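Local coordinates for protein histidine--tRNA ligase (Staphylococcus aureus, PDB 1QE0) that catalyses the ATP-dependent attachment of L-histidine to tRNA(His), working as a homodimer of the class II aminoacyl-tRNA synthetase family, at residues K173-A178 and P221-F226; I334-D339 and K369-Q374; A380-V385 and I396-M401. One frame throughout, in Å; residues are numbered along the deposited sequence.

Contact 1 (K173-A178 and P221-F226)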
ATOM      1  N   LYS A 173     -36.959   7.577 -12.012  1.00 32.43           N
ATOM      2  CA  LYS A 173     -38.105   6.823 -12.488  1.00 33.36           C
ATOM      3  C   LYS A 173     -38.923   7.692 -13.431  1.00 33.77           C
ATOM      4  O   LYS A 173     -39.222   7.275 -14.544  1.00 33.91           O
ATOM      5  CB  LYS A 173     -38.938   6.327 -11.312  1.00 40.11           C
ATOM      6  CG  LYS A 173     -40.391   5.959 -11.631  1.00 52.72           C
ATOM      7  CD  LYS A 173     -41.346   7.104 -11.236  1.00 59.51           C
ATOM      8  CE  LYS A 173     -42.791   6.634 -11.152  1.00 62.52           C
ATOM      9  NZ  LYS A 173     -43.246   6.004 -12.416  1.00 62.36           N
ATOM     10  N   GLU A 174     -39.242   8.911 -13.005  1.00 34.87           N
ATOM     11  CA  GLU A 174     -40.010   9.829 -13.839  1.00 36.77           C
ATOM     12  C   GLU A 174     -39.228  10.354 -15.043  1.00 35.56           C
ATOM     13  O   GLU A 174     -39.832  10.877 -15.969  1.00 38.23           O
ATOM     14  CB  GLU A 174     -40.580  11.009 -13.031  1.00 39.87           C
ATOM     15  CG  GLU A 174     -39.528  11.930 -12.411  1.00 50.54           C
ATOM     16  CD  GLU A 174     -40.060  13.318 -12.040  1.00 55.32           C
ATOM     17  OE1 GLU A 174     -39.734  13.820 -10.932  1.00 55.06           O
ATOM     18  OE2 GLU A 174     -40.776  13.918 -12.878  1.00 56.42           O
ATOM     19  N   TYR A 175     -37.895  10.306 -14.997  1.00 33.27           N
ATOM     20  CA  TYR A 175     -37.083  10.761 -16.127  1.00 29.75           C
ATOM     21  C   TYR A 175     -36.973   9.648 -17.131  1.00 27.06           C
ATOM     22  O   TYR A 175     -36.769   9.893 -18.309  1.00 24.07           O
ATOM     23  CB  TYR A 175     -35.669  11.156 -15.710  1.00 30.66           C
ATOM     24  CG  TYR A 175     -34.682  11.152 -16.874  1.00 28.38           C
ATOM     25  CD1 TYR A 175     -33.779  10.109 -17.047  1.00 26.96           C
ATOM     26  CD2 TYR A 175     -34.674  12.178 -17.808  1.00 30.24           C
ATOM     27  CE1 TYR A 175     -32.893  10.092 -18.118  1.00 27.80           C
ATOM     28  CE2 TYR A 175     -33.801  12.170 -18.882  1.00 29.55           C
ATOM     29  CZ  TYR A 175     -32.909  11.130 -19.036  1.00 30.00           C
ATOM     30  OH  TYR A 175     -32.038  11.136 -20.108  1.00 28.59           O
ATOM     31  N   ASN A 176     -36.996   8.417 -16.643  1.00 29.31           N
ATOM     32  CA  ASN A 176     -36.925   7.264 -17.534  1.00 31.56           C
ATOM     33  C   ASN A 176     -38.191   7.195 -18.382  1.00 30.61           C
ATOM     34  O   ASN A 176     -38.131   6.961 -19.589  1.00 32.50           O
ATOM     35  CB  ASN A 176     -36.737   5.972 -16.750  1.00 34.42           C
ATOM     36  CG  ASN A 176     -35.275   5.695 -16.414  1.00 36.83           C
ATOM     37  OD1 ASN A 176     -34.367   6.086 -17.144  1.00 34.29           O
ATOM     38  ND2 ASN A 176     -35.049   4.972 -15.324  1.00 44.08           N
ATOM     39  N   GLU A 177     -39.336   7.443 -17.756  1.00 30.88           N
ATOM     40  CA  GLU A 177     -40.617   7.437 -18.460  1.00 28.88           C
ATOM     41  C   GLU A 177     -40.595   8.454 -19.601  1.00 28.90           C
ATOM     42  O   GLU A 177     -41.059   8.166 -20.695  1.00 30.64           O
ATOM     43  CB  GLU A 177     -41.765   7.717 -17.493  1.00 25.94           C
ATOM     44  CG  GLU A 177     -41.679   6.819 -16.270  1.00 37.34           C
ATOM     45  CD  GLU A 177     -42.931   6.778 -15.431  1.00 39.17           C
ATOM     46  OE1 GLU A 177     -43.404   5.647 -15.167  1.00 39.05           O
ATOM     47  OE2 GLU A 177     -43.418   7.856 -15.012  1.00 37.95           O
ATOM     48  N   ALA A 178     -40.004   9.616 -19.367  1.00 27.61           N
ATOM     49  CA  ALA A 178     -39.911  10.638 -20.394  1.00 27.89           C
ATOM     50  C   ALA A 178     -39.101  10.123 -21.600  1.00 31.53           C
ATOM     51  O   ALA A 178     -39.469  10.376 -22.746  1.00 35.31           O
ATOM     52  CB  ALA A 178     -39.300  11.887 -19.821  1.00 26.92           C
ATOM     53  N   PRO A 221     -34.700  14.091 -23.770  1.00 33.07           N
ATOM     54  CA  PRO A 221     -34.620  14.653 -22.415  1.00 33.59           C
ATOM     55  C   PRO A 221     -33.305  14.443 -21.675  1.00 31.70           C
ATOM     56  O   PRO A 221     -32.576  13.501 -21.948  1.00 32.43           O
ATOM     57  CB  PRO A 221     -35.809  13.997 -21.686  1.00 32.21           C
ATOM     58  CG  PRO A 221     -35.975  12.710 -22.387  1.00 35.62           C
ATOM     59  CD  PRO A 221     -35.817  13.135 -23.845  1.00 36.64           C
ATOM     60  N   ARG A 222     -33.000  15.367 -20.772  1.00 32.82           N
ATOM     61  CA  ARG A 222     -31.789  15.313 -19.973  1.00 36.95           C
ATOM     62  C   ARG A 222     -32.204  14.959 -18.544  1.00 37.66           C
ATOM     63  O   ARG A 222     -33.211  15.468 -18.028  1.00 37.16           O
ATOM     64  CB  ARG A 222     -31.060  16.663 -20.019  1.00 44.10           C
ATOM     65  CG  ARG A 222     -30.558  17.057 -21.411  1.00 48.28           C
ATOM     66  CD  ARG A 222     -29.741  18.352 -21.406  1.00 52.94           C
ATOM     67  NE  ARG A 222     -28.598  18.212 -22.305  1.00 60.77           N
ATOM     68  CZ  ARG A 222     -28.671  18.229 -23.636  1.00 63.71           C
ATOM     69  NH1 ARG A 222     -27.564  18.064 -24.358  1.00 60.28           N
ATOM     70  NH2 ARG A 222     -29.833  18.470 -24.243  1.00 66.48           N
ATOM     71  N   ILE A 223     -31.411  14.102 -17.905  1.00 36.94           N
ATOM     72  CA  ILE A 223     -31.697  13.619 -16.552  1.00 33.35           C
ATOM     73  C   ILE A 223     -31.807  14.749 -15.551  1.00 30.63           C
ATOM     74  O   ILE A 223     -32.745  14.807 -14.758  1.00 30.33           O
ATOM     75  CB  ILE A 223     -30.620  12.572 -16.088  1.00 33.38           C
ATOM     76  CG1 ILE A 223     -31.265  11.371 -15.394  1.00 30.86           C
ATOM     77  CG2 ILE A 223     -29.592  13.202 -15.176  1.00 36.96           C
ATOM     78  CD1 ILE A 223     -32.270  11.733 -14.352  1.00 34.44           C
ATOM     79  N   THR A 224     -30.883  15.692 -15.654  1.00 27.82           N
ATOM     80  CA  THR A 224     -30.831  16.813 -14.734  1.00 25.89           C
ATOM     81  C   THR A 224     -32.005  17.764 -14.779  1.00 20.62           C
ATOM     82  O   THR A 224     -32.025  18.755 -14.084  1.00 22.51           O
ATOM     83  CB  THR A 224     -29.545  17.582 -14.918  1.00 26.28           C
ATOM     84  OG1 THR A 224     -29.601  18.278 -16.168  1.00 34.62           O
ATOM     85  CG2 THR A 224     -28.363  16.601 -14.929  1.00 25.65           C
ATOM     86  N   ASP A 225     -32.982  17.476 -15.612  1.00 21.30           N
ATOM     87  CA  ASP A 225     -34.152  18.331 -15.686  1.00 23.05           C
ATOM     88  C   ASP A 225     -35.289  17.613 -14.973  1.00 24.44           C
ATOM     89  O   ASP A 225     -36.446  18.024 -15.041  1.00 21.13           O
ATOM     90  CB  ASP A 225     -34.510  18.598 -17.148  1.00 31.30           C
ATOM     91  CG  ASP A 225     -33.660  19.707 -17.771  1.00 41.75           C
ATOM     92  OD1 ASP A 225     -32.412  19.652 -17.665  1.00 50.38           O
ATOM     93  OD2 ASP A 225     -34.238  20.645 -18.370  1.00 46.35           O
ATOM     94  N   PHE A 226     -34.943  16.498 -14.329  1.00 25.93           N
ATOM     95  CA  PHE A 226     -35.901  15.678 -13.614  1.00 24.06           C
ATOM     96  C   PHE A 226     -35.619  15.542 -12.129  1.00 23.72           C
ATOM     97  O   PHE A 226     -36.196  14.692 -11.452  1.00 27.38           O
ATOM     98  CB  PHE A 226     -35.979  14.303 -14.268  1.00 28.75           C
ATOM     99  CG  PHE A 226     -36.636  14.332 -15.593  1.00 28.72           C
ATOM    100  CD1 PHE A 226     -37.969  14.004 -15.712  1.00 29.27           C
ATOM    101  CD2 PHE A 226     -35.955  14.802 -16.705  1.00 30.90           C
ATOM    102  CE1 PHE A 226     -38.626  14.157 -16.917  1.00 31.71           C
ATOM    103  CE2 PHE A 226     -36.601  14.956 -17.914  1.00 33.59           C
ATOM    104  CZ  PHE A 226     -37.949  14.633 -18.016  1.00 31.60           C
TER

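Contact 2 (I334-D339 and K369-Q374)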
ATOM      1  N   ILE A 334      31.183   2.636   4.020  1.00 10.05           N
ATOM      2  CA  ILE A 334      32.440   2.219   4.635  1.00  9.15           C
ATOM      3  C   ILE A 334      33.433   1.627   3.635  1.00  9.15           C
ATOM      4  O   ILE A 334      33.141   0.610   2.984  1.00  5.94           O
ATOM      5  CB  ILE A 334      32.158   1.220   5.766  1.00  8.94           C
ATOM      6  CG1 ILE A 334      31.304   1.901   6.841  1.00 12.02           C
ATOM      7  CG2 ILE A 334      33.429   0.725   6.379  1.00  6.76           C
ATOM      8  CD1 ILE A 334      30.753   0.947   7.852  1.00  3.78           C
ATOM      9  N   VAL A 335      34.566   2.331   3.490  1.00  9.45           N
ATOM     10  CA  VAL A 335      35.678   1.973   2.614  1.00  9.63           C
ATOM     11  C   VAL A 335      36.714   1.362   3.528  1.00 13.27           C
ATOM     12  O   VAL A 335      37.142   2.020   4.477  1.00 12.87           O
ATOM     13  CB  VAL A 335      36.302   3.217   2.019  1.00 12.65           C
ATOM     14  CG1 VAL A 335      37.550   2.846   1.213  1.00 13.02           C
ATOM     15  CG2 VAL A 335      35.276   3.964   1.185  1.00  7.57           C
ATOM     16  N   THR A 336      37.104   0.112   3.266  1.00 17.31           N
ATOM     17  CA  THR A 336      38.084  -0.610   4.108  1.00 18.39           C
ATOM     18  C   THR A 336      39.363  -1.042   3.392  1.00 20.20           C
ATOM     19  O   THR A 336      39.349  -1.347   2.190  1.00 19.45           O
ATOM     20  CB  THR A 336      37.458  -1.845   4.714  1.00 14.93           C
ATOM     21  OG1 THR A 336      36.789  -2.584   3.682  1.00 17.16           O
ATOM     22  CG2 THR A 336      36.452  -1.457   5.775  1.00 17.63           C
ATOM     23  N   MET A 337      40.463  -1.087   4.141  1.00 22.91           N
ATOM     24  CA  MET A 337      41.759  -1.474   3.586  1.00 23.80           C
ATOM     25  C   MET A 337      42.244  -2.750   4.222  1.00 23.18           C
ATOM     26  O   MET A 337      42.598  -2.772   5.394  1.00 22.53           O
ATOM     27  CB  MET A 337      42.793  -0.377   3.828  1.00 27.48           C
ATOM     28  CG  MET A 337      42.345   0.995   3.378  1.00 30.28           C
ATOM     29  SD  MET A 337      41.630   0.890   1.760  1.00 37.02           S
ATOM     30  CE  MET A 337      43.072   1.134   0.790  1.00 37.82           C
ATOM     31  N   GLY A 338      42.247  -3.826   3.458  1.00 25.80           N
ATOM     32  CA  GLY A 338      42.710  -5.084   4.020  1.00 34.70           C
ATOM     33  C   GLY A 338      41.753  -5.787   4.984  1.00 38.66           C
ATOM     34  O   GLY A 338      40.892  -5.137   5.581  1.00 42.61           O
ATOM     35  N   ASP A 339      41.967  -7.094   5.184  1.00 40.11           N
ATOM     36  CA  ASP A 339      41.131  -7.962   6.025  1.00 36.90           C
ATOM     37  C   ASP A 339      40.757  -7.515   7.401  1.00 36.46           C
ATOM     38  O   ASP A 339      39.584  -7.583   7.749  1.00 38.32           O
ATOM     39  CB  ASP A 339      41.730  -9.352   6.126  1.00 39.10           C
ATOM     40  CG  ASP A 339      41.816 -10.036   4.787  1.00 48.14           C
ATOM     41  OD1 ASP A 339      40.797 -10.035   4.047  1.00 52.66           O
ATOM     42  OD2 ASP A 339      42.913 -10.557   4.474  1.00 49.56           O
ATOM     43  N   LYS A 369      39.423   3.885  -5.361  1.00 20.34           N
ATOM     44  CA  LYS A 369      38.687   4.652  -6.357  1.00 20.49           C
ATOM     45  C   LYS A 369      37.333   4.010  -6.585  1.00 17.92           C
ATOM     46  O   LYS A 369      36.316   4.689  -6.576  1.00 19.53           O
ATOM     47  CB  LYS A 369      39.464   4.746  -7.680  1.00 26.12           C
ATOM     48  CG  LYS A 369      38.795   5.629  -8.742  1.00 30.15           C
ATOM     49  CD  LYS A 369      39.671   5.817 -10.003  1.00 35.49           C
ATOM     50  CE  LYS A 369      39.073   6.883 -10.969  1.00 41.08           C
ATOM     51  NZ  LYS A 369      39.884   7.211 -12.216  1.00 40.43           N
ATOM     52  N   GLY A 370      37.334   2.679  -6.637  1.00 16.64           N
ATOM     53  CA  GLY A 370      36.135   1.885  -6.885  1.00 13.93           C
ATOM     54  C   GLY A 370      35.162   1.858  -5.732  1.00 17.11           C
ATOM     55  O   GLY A 370      33.938   1.752  -5.913  1.00 17.43           O
ATOM     56  N   GLN A 371      35.704   1.876  -4.526  1.00 11.83           N
ATOM     57  CA  GLN A 371      34.851   1.915  -3.368  1.00  8.73           C
ATOM     58  C   GLN A 371      34.252   3.314  -3.286  1.00 12.10           C
ATOM     59  O   GLN A 371      33.035   3.453  -3.155  1.00 17.68           O
ATOM     60  CB  GLN A 371      35.635   1.554  -2.120  1.00  4.23           C
ATOM     61  CG  GLN A 371      35.789   0.045  -1.964  1.00  2.72           C
ATOM     62  CD  GLN A 371      36.553  -0.298  -0.750  1.00  2.00           C
ATOM     63  OE1 GLN A 371      36.192   0.120   0.333  1.00  7.93           O
ATOM     64  NE2 GLN A 371      37.670  -0.975  -0.914  1.00  2.00           N
ATOM     65  N   MET A 372      35.093   4.340  -3.442  1.00 11.56           N
ATOM     66  CA  MET A 372      34.657   5.731  -3.417  1.00 11.45           C
ATOM     67  C   MET A 372      33.606   6.002  -4.492  1.00 14.80           C
ATOM     68  O   MET A 372      32.662   6.760  -4.269  1.00 17.19           O
ATOM     69  CB  MET A 372      35.829   6.657  -3.620  1.00 10.20           C
ATOM     70  CG  MET A 372      36.856   6.592  -2.533  1.00 12.50           C
ATOM     71  SD  MET A 372      36.318   7.229  -0.947  1.00 22.82           S
ATOM     72  CE  MET A 372      35.059   8.394  -1.373  1.00 20.20           C
ATOM     73  N   LYS A 373      33.761   5.395  -5.660  1.00 13.65           N
ATOM     74  CA  LYS A 373      32.762   5.572  -6.701  1.00 19.78           C
ATOM     75  C   LYS A 373      31.425   4.947  -6.247  1.00 19.69           C
ATOM     76  O   LYS A 373      30.369   5.537  -6.421  1.00 21.97           O
ATOM     77  CB  LYS A 373      33.232   4.930  -8.018  1.00 23.24           C
ATOM     78  CG  LYS A 373      34.393   5.645  -8.651  1.00 28.73           C
ATOM     79  CD  LYS A 373      34.733   5.076 -10.010  1.00 38.71           C
ATOM     80  CE  LYS A 373      35.836   5.921 -10.679  1.00 44.69           C
ATOM     81  NZ  LYS A 373      36.125   5.535 -12.099  1.00 46.79           N
ATOM     82  N   GLN A 374      31.487   3.760  -5.643  1.00 20.41           N
ATOM     83  CA  GLN A 374      30.298   3.057  -5.190  1.00 14.03           C
ATOM     84  C   GLN A 374      29.610   3.917  -4.160  1.00 16.22           C
ATOM     85  O   GLN A 374      28.381   4.127  -4.220  1.00 19.00           O
ATOM     86  CB  GLN A 374      30.681   1.688  -4.637  1.00  8.76           C
ATOM     87  CG  GLN A 374      29.531   0.835  -4.079  1.00  8.89           C
ATOM     88  CD  GLN A 374      28.458   0.396  -5.080  1.00  9.34           C
ATOM     89  OE1 GLN A 374      28.575   0.555  -6.296  1.00 12.37           O
ATOM     90  NE2 GLN A 374      27.387  -0.156  -4.544  1.00  7.15           N
TER

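Contact 3 (A380-V385 and I396-M401)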
ATOM      1  N   ALA A 380      25.920   7.923  -0.842  1.00 11.72           N
ATOM      2  CA  ALA A 380      26.484   8.039   0.501  1.00  9.48           C
ATOM      3  C   ALA A 380      26.751   9.483   0.877  1.00 13.37           C
ATOM      4  O   ALA A 380      27.645  10.112   0.317  1.00 14.16           O
ATOM      5  CB  ALA A 380      27.763   7.288   0.571  1.00  6.36           C
ATOM      6  N   LYS A 381      25.969  10.025   1.804  1.00 15.80           N
ATOM      7  CA  LYS A 381      26.170  11.405   2.221  1.00 15.11           C
ATOM      8  C   LYS A 381      27.563  11.550   2.762  1.00 14.13           C
ATOM      9  O   LYS A 381      28.193  12.565   2.546  1.00 19.99           O
ATOM     10  CB  LYS A 381      25.202  11.815   3.317  1.00 18.10           C
ATOM     11  CG  LYS A 381      23.783  12.015   2.904  1.00 19.20           C
ATOM     12  CD  LYS A 381      22.998  12.234   4.159  1.00 33.72           C
ATOM     13  CE  LYS A 381      21.527  12.441   3.887  1.00 44.95           C
ATOM     14  NZ  LYS A 381      20.860  12.944   5.147  1.00 53.11           N
ATOM     15  N   PHE A 382      28.022  10.552   3.505  1.00 14.38           N
ATOM     16  CA  PHE A 382      29.360  10.568   4.087  1.00 13.39           C
ATOM     17  C   PHE A 382      30.101   9.322   3.737  1.00 14.23           C
ATOM     18  O   PHE A 382      29.501   8.358   3.273  1.00 16.67           O
ATOM     19  CB  PHE A 382      29.293  10.679   5.592  1.00 12.52           C
ATOM     20  CG  PHE A 382      28.576  11.875   6.042  1.00  8.05           C
ATOM     21  CD1 PHE A 382      29.269  13.003   6.407  1.00 11.11           C
ATOM     22  CD2 PHE A 382      27.200  11.908   6.009  1.00  7.20           C
ATOM     23  CE1 PHE A 382      28.589  14.167   6.729  1.00 12.59           C
ATOM     24  CE2 PHE A 382      26.517  13.052   6.322  1.00 12.23           C
ATOM     25  CZ  PHE A 382      27.213  14.191   6.684  1.00 12.11           C
ATOM     26  N   THR A 383      31.397   9.325   4.026  1.00 13.62           N
ATOM     27  CA  THR A 383      32.266   8.205   3.737  1.00  9.36           C
ATOM     28  C   THR A 383      33.331   8.104   4.815  1.00 12.05           C
ATOM     29  O   THR A 383      33.539   9.036   5.591  1.00  8.97           O
ATOM     30  CB  THR A 383      32.905   8.407   2.357  1.00  3.77           C
ATOM     31  OG1 THR A 383      32.113   7.759   1.362  1.00  6.70           O
ATOM     32  CG2 THR A 383      34.298   7.886   2.287  1.00  9.74           C
ATOM     33  N   ILE A 384      33.885   6.904   4.960  1.00 17.56           N
ATOM     34  CA  ILE A 384      34.990   6.657   5.883  1.00 15.40           C
ATOM     35  C   ILE A 384      35.853   5.546   5.266  1.00 18.57           C
ATOM     36  O   ILE A 384      35.327   4.676   4.541  1.00 16.06           O
ATOM     37  CB  ILE A 384      34.560   6.255   7.311  1.00  9.03           C
ATOM     38  CG1 ILE A 384      33.790   4.967   7.296  1.00 10.42           C
ATOM     39  CG2 ILE A 384      33.799   7.341   7.988  1.00  2.39           C
ATOM     40  CD1 ILE A 384      33.567   4.469   8.679  1.00 17.30           C
ATOM     41  N   VAL A 385      37.176   5.645   5.462  1.00 21.78           N
ATOM     42  CA  VAL A 385      38.137   4.659   4.949  1.00 20.76           C
ATOM     43  C   VAL A 385      38.814   4.077   6.164  1.00 22.59           C
ATOM     44  O   VAL A 385      39.582   4.783   6.814  1.00 25.55           O
ATOM     45  CB  VAL A 385      39.226   5.309   4.083  1.00 22.64           C
ATOM     46  CG1 VAL A 385      40.208   4.233   3.572  1.00 22.40           C
ATOM     47  CG2 VAL A 385      38.604   6.089   2.903  1.00 17.71           C
ATOM     48  N   ILE A 396      38.997   8.210  12.951  1.00 33.41           N
ATOM     49  CA  ILE A 396      38.847   8.290  11.495  1.00 32.91           C
ATOM     50  C   ILE A 396      38.358   9.671  11.098  1.00 30.89           C
ATOM     51  O   ILE A 396      37.876  10.449  11.924  1.00 27.33           O
ATOM     52  CB  ILE A 396      37.843   7.245  10.880  1.00 30.65           C
ATOM     53  CG1 ILE A 396      36.697   6.925  11.832  1.00 32.54           C
ATOM     54  CG2 ILE A 396      38.550   6.020  10.413  1.00 34.68           C
ATOM     55  CD1 ILE A 396      35.704   8.060  11.976  1.00 33.04           C
ATOM     56  N   ASP A 397      38.552   9.979   9.829  1.00 32.59           N
ATOM     57  CA  ASP A 397      38.110  11.230   9.276  1.00 32.93           C
ATOM     58  C   ASP A 397      36.834  10.888   8.534  1.00 30.01           C
ATOM     59  O   ASP A 397      36.817  10.002   7.681  1.00 30.88           O
ATOM     60  CB  ASP A 397      39.162  11.794   8.305  1.00 38.25           C
ATOM     61  CG  ASP A 397      40.303  12.511   9.019  1.00 40.57           C
ATOM     62  OD1 ASP A 397      40.554  13.712   8.735  1.00 41.49           O
ATOM     63  OD2 ASP A 397      40.939  11.874   9.883  1.00 46.02           O
ATOM     64  N   VAL A 398      35.751  11.513   8.950  1.00 27.87           N
ATOM     65  CA  VAL A 398      34.452  11.334   8.330  1.00 31.39           C
ATOM     66  C   VAL A 398      34.271  12.447   7.282  1.00 32.21           C
ATOM     67  O   VAL A 398      33.996  13.602   7.627  1.00 35.09           O
ATOM     68  CB  VAL A 398      33.361  11.427   9.387  1.00 30.89           C
ATOM     69  CG1 VAL A 398      32.010  11.087   8.774  1.00 33.70           C
ATOM     70  CG2 VAL A 398      33.691  10.505  10.549  1.00 29.46           C
ATOM     71  N   LYS A 399      34.465  12.109   6.010  1.00 30.43           N
ATOM     72  CA  LYS A 399      34.361  13.088   4.939  1.00 30.50           C
ATOM     73  C   LYS A 399      32.953  13.290   4.421  1.00 30.02           C
ATOM     74  O   LYS A 399      32.331  12.334   3.951  1.00 30.59           O
ATOM     75  CB  LYS A 399      35.257  12.691   3.759  1.00 34.38           C
ATOM     76  CG  LYS A 399      35.138  13.623   2.544  1.00 42.51           C
ATOM     77  CD  LYS A 399      35.796  13.043   1.282  1.00 48.23           C
ATOM     78  CE  LYS A 399      35.580  13.910   0.007  1.00 54.56           C
ATOM     79  NZ  LYS A 399      36.323  15.234  -0.027  1.00 58.28           N
ATOM     80  N   ASN A 400      32.467  14.533   4.503  1.00 27.44           N
ATOM     81  CA  ASN A 400      31.153  14.918   3.990  1.00 22.51           C
ATOM     82  C   ASN A 400      31.349  14.846   2.492  1.00 22.69           C
ATOM     83  O   ASN A 400      32.139  15.602   1.948  1.00 25.78           O
ATOM     84  CB  ASN A 400      30.847  16.356   4.373  1.00 19.90           C
ATOM     85  CG  ASN A 400      29.599  16.884   3.713  1.00 23.37           C
ATOM     86  OD1 ASN A 400      29.415  16.784   2.505  1.00 23.66           O
ATOM     87  ND2 ASN A 400      28.734  17.472   4.510  1.00 29.54           N
ATOM     88  N   MET A 401      30.630  13.972   1.813  1.00 21.03           N
ATOM     89  CA  MET A 401      30.815  13.819   0.383  1.00 23.57           C
ATOM     90  C   MET A 401      30.398  14.971  -0.506  1.00 27.58           C
ATOM     91  O   MET A 401      30.718  14.966  -1.696  1.00 31.07           O
ATOM     92  CB  MET A 401      30.145  12.547  -0.107  1.00 24.33           C
ATOM     93  CG  MET A 401      30.779  11.306   0.472  1.00 35.01           C
ATOM     94  SD  MET A 401      32.377  10.942  -0.255  1.00 37.07           S
ATOM     95  CE  MET A 401      31.808  10.131  -1.782  1.00 23.11           C
TER

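Contact 1 (K173-A178 and P221-F226)
Two alpha carbons lie over aromatic faces here, one from each side of the contact. Ile223 CA stands 3.5 Å from the centroid of the Tyr175 ring, and Tyr175 CA stands 3.8 Å from the centroid of the Phe226 ring, so each is a CH-pi contact. The two rings also meet as an offset edge-to-face pair: the edge of Tyr175 is turned toward the face of Phe226, with centroids 5.0 Å apart and planes at 64°. Tyr175 reaches out from helix 169-183 with CG anti to the backbone N (chi1 160°), which sends its ring across the turn formed by residues 221-226. There Ile223 CG1 and CD1 lie over the same ring face as Ile223 CA. Phe226 has CG anti to its carbonyl carbon, beside the backbone N (chi1 -71°), which lays its ring face against Tyr175 CA, its CZ meeting Ala178 CB at 3.6 Å. The short side chain of Ala178, one turn after Tyr175, lets Phe226 and Pro221 close to the helix, Pro221 CG lying 4.3 Å from Ala178 CB. At the tip of the tyrosine, OH donates to Pro221 O over 3.0 Å, arriving from above the carbonyl plane. Leu206, Val166 and Met203 add further apolar cover around Tyr175 and Ile223. The segments belong to the region between motifs 2 and 3 of the class II core, where histidyl-tRNA synthetases carry an insertion. Amphipathic tyrosine suits its place: its ring packs against apolar groups, while its hydroxyl bonds Pro221 O, just before the short 3-10 segment 223-225.

Contact 2 (I334-D339 and K369-Q374)
Gln371 leaves its helix toward the strand, its chain extended beyond CG (chi2 180°), and delivers a flat amide to the backbone at Val335 and Thr336. OE1 accepts the Thr336 N-H over 3.1 Å, in the carbonyl plane and on a lone pair, though bent to 138° at the hydrogen. The other end of the amide is held too, for NE2 is hydrogen-bonded to Arg366 O; with both ends engaged, the amide's rotation is fixed, and a buried polar group is matched on each side. Val335 crosses the glutamine obliquely. Its CG1, anti to the backbone N, lies alongside the amide, 3.8 Å from Gln371 CD, while CG2 meets Met372 SD at 4.0 Å. The methionine chain, bent at chi2 and chi3, comes in at about a right angle to the valine, so apolar groups lie beside the amide's hydrogen bond. In the anticodon-binding domain, helix 368-377 packs on the mixed five-stranded sheet, segment 369-374 running antiparallel to strand 334-336 (173°), axes 8.6 Å apart. On the strand's other face, Ile334 and Thr336 pack on helix 338-353, so strand 332-336 lies between two helices, bonded through its backbone to Asp360 on one edge and strand 382-386 on the other.

Contact 3 (A380-V385 and I396-M401)
An antiparallel strand pair in the mixed sheet of the anticodon-binding domain joins residues 382-385 to residues 396-400. Thr383 and Lys399 form a hydrogen-bonded pair: Thr383 N donates to Lys399 O and Lys399 N to Thr383 O, each over 3.2 Å, the second donor lying above the carbonyl plane. Next to them Phe382 and Asn400 make a non-hydrogen-bonded pair, with CA atoms 4.7 Å apart. Just past the strand end, Met401 N reaches Lys381 O over 2.9 Å with an angle of 155° at the hydrogen. This pairing is part of a five-stranded alpha/beta fold, in which strand 382-386 is also paired, in parallel, with strand 332-336, and strand 396-400 is paired antiparallel with strand 406-409. Side chains divide between the two faces. Phe382 and Asn400 share one: the ring crosses the asparagine obliquely, its CE1 3.9 Å from Asn400 CB, and also meets Phe418 edge-to-face. Asn400 OD1 turns instead to Thr402 N and Thr403 N, a role well served by a short amide at a strand end. Further along, beta-branched Ile384 and Val398 suit the extended backbone and touch through their CG2 methyls at 4.1 Å. The opposite face carries Thr383, where Met401, bent at chi2 and chi3, folds back to bring SD within 3.6 Å of Thr383 OG1 and packs against Met372 of helix 368-377.

Along the chain the three contacts follow in series; none nests in or crosses another. Contact 1 closes first, bringing the turn at 221-226 back to helix 169-183 across an intervening stretch that includes the Cys191-Cys194 disulfide. The chain then completes the synthetase core and enters the anticodon-binding domain, where contact 2 sets helix 368-377 on strand 332-336. Contact 3 follows, pairing strands 382-386 and 396-400, which are joined along the chain through helix 388-393. Contacts 2 and 3 share one sheet and touch, with a probable hydrogen bond from Val335 N to Ile384 O and packing between Met372 and Met401. Contact 1 lies far off, centres about 75 and 72 Å away.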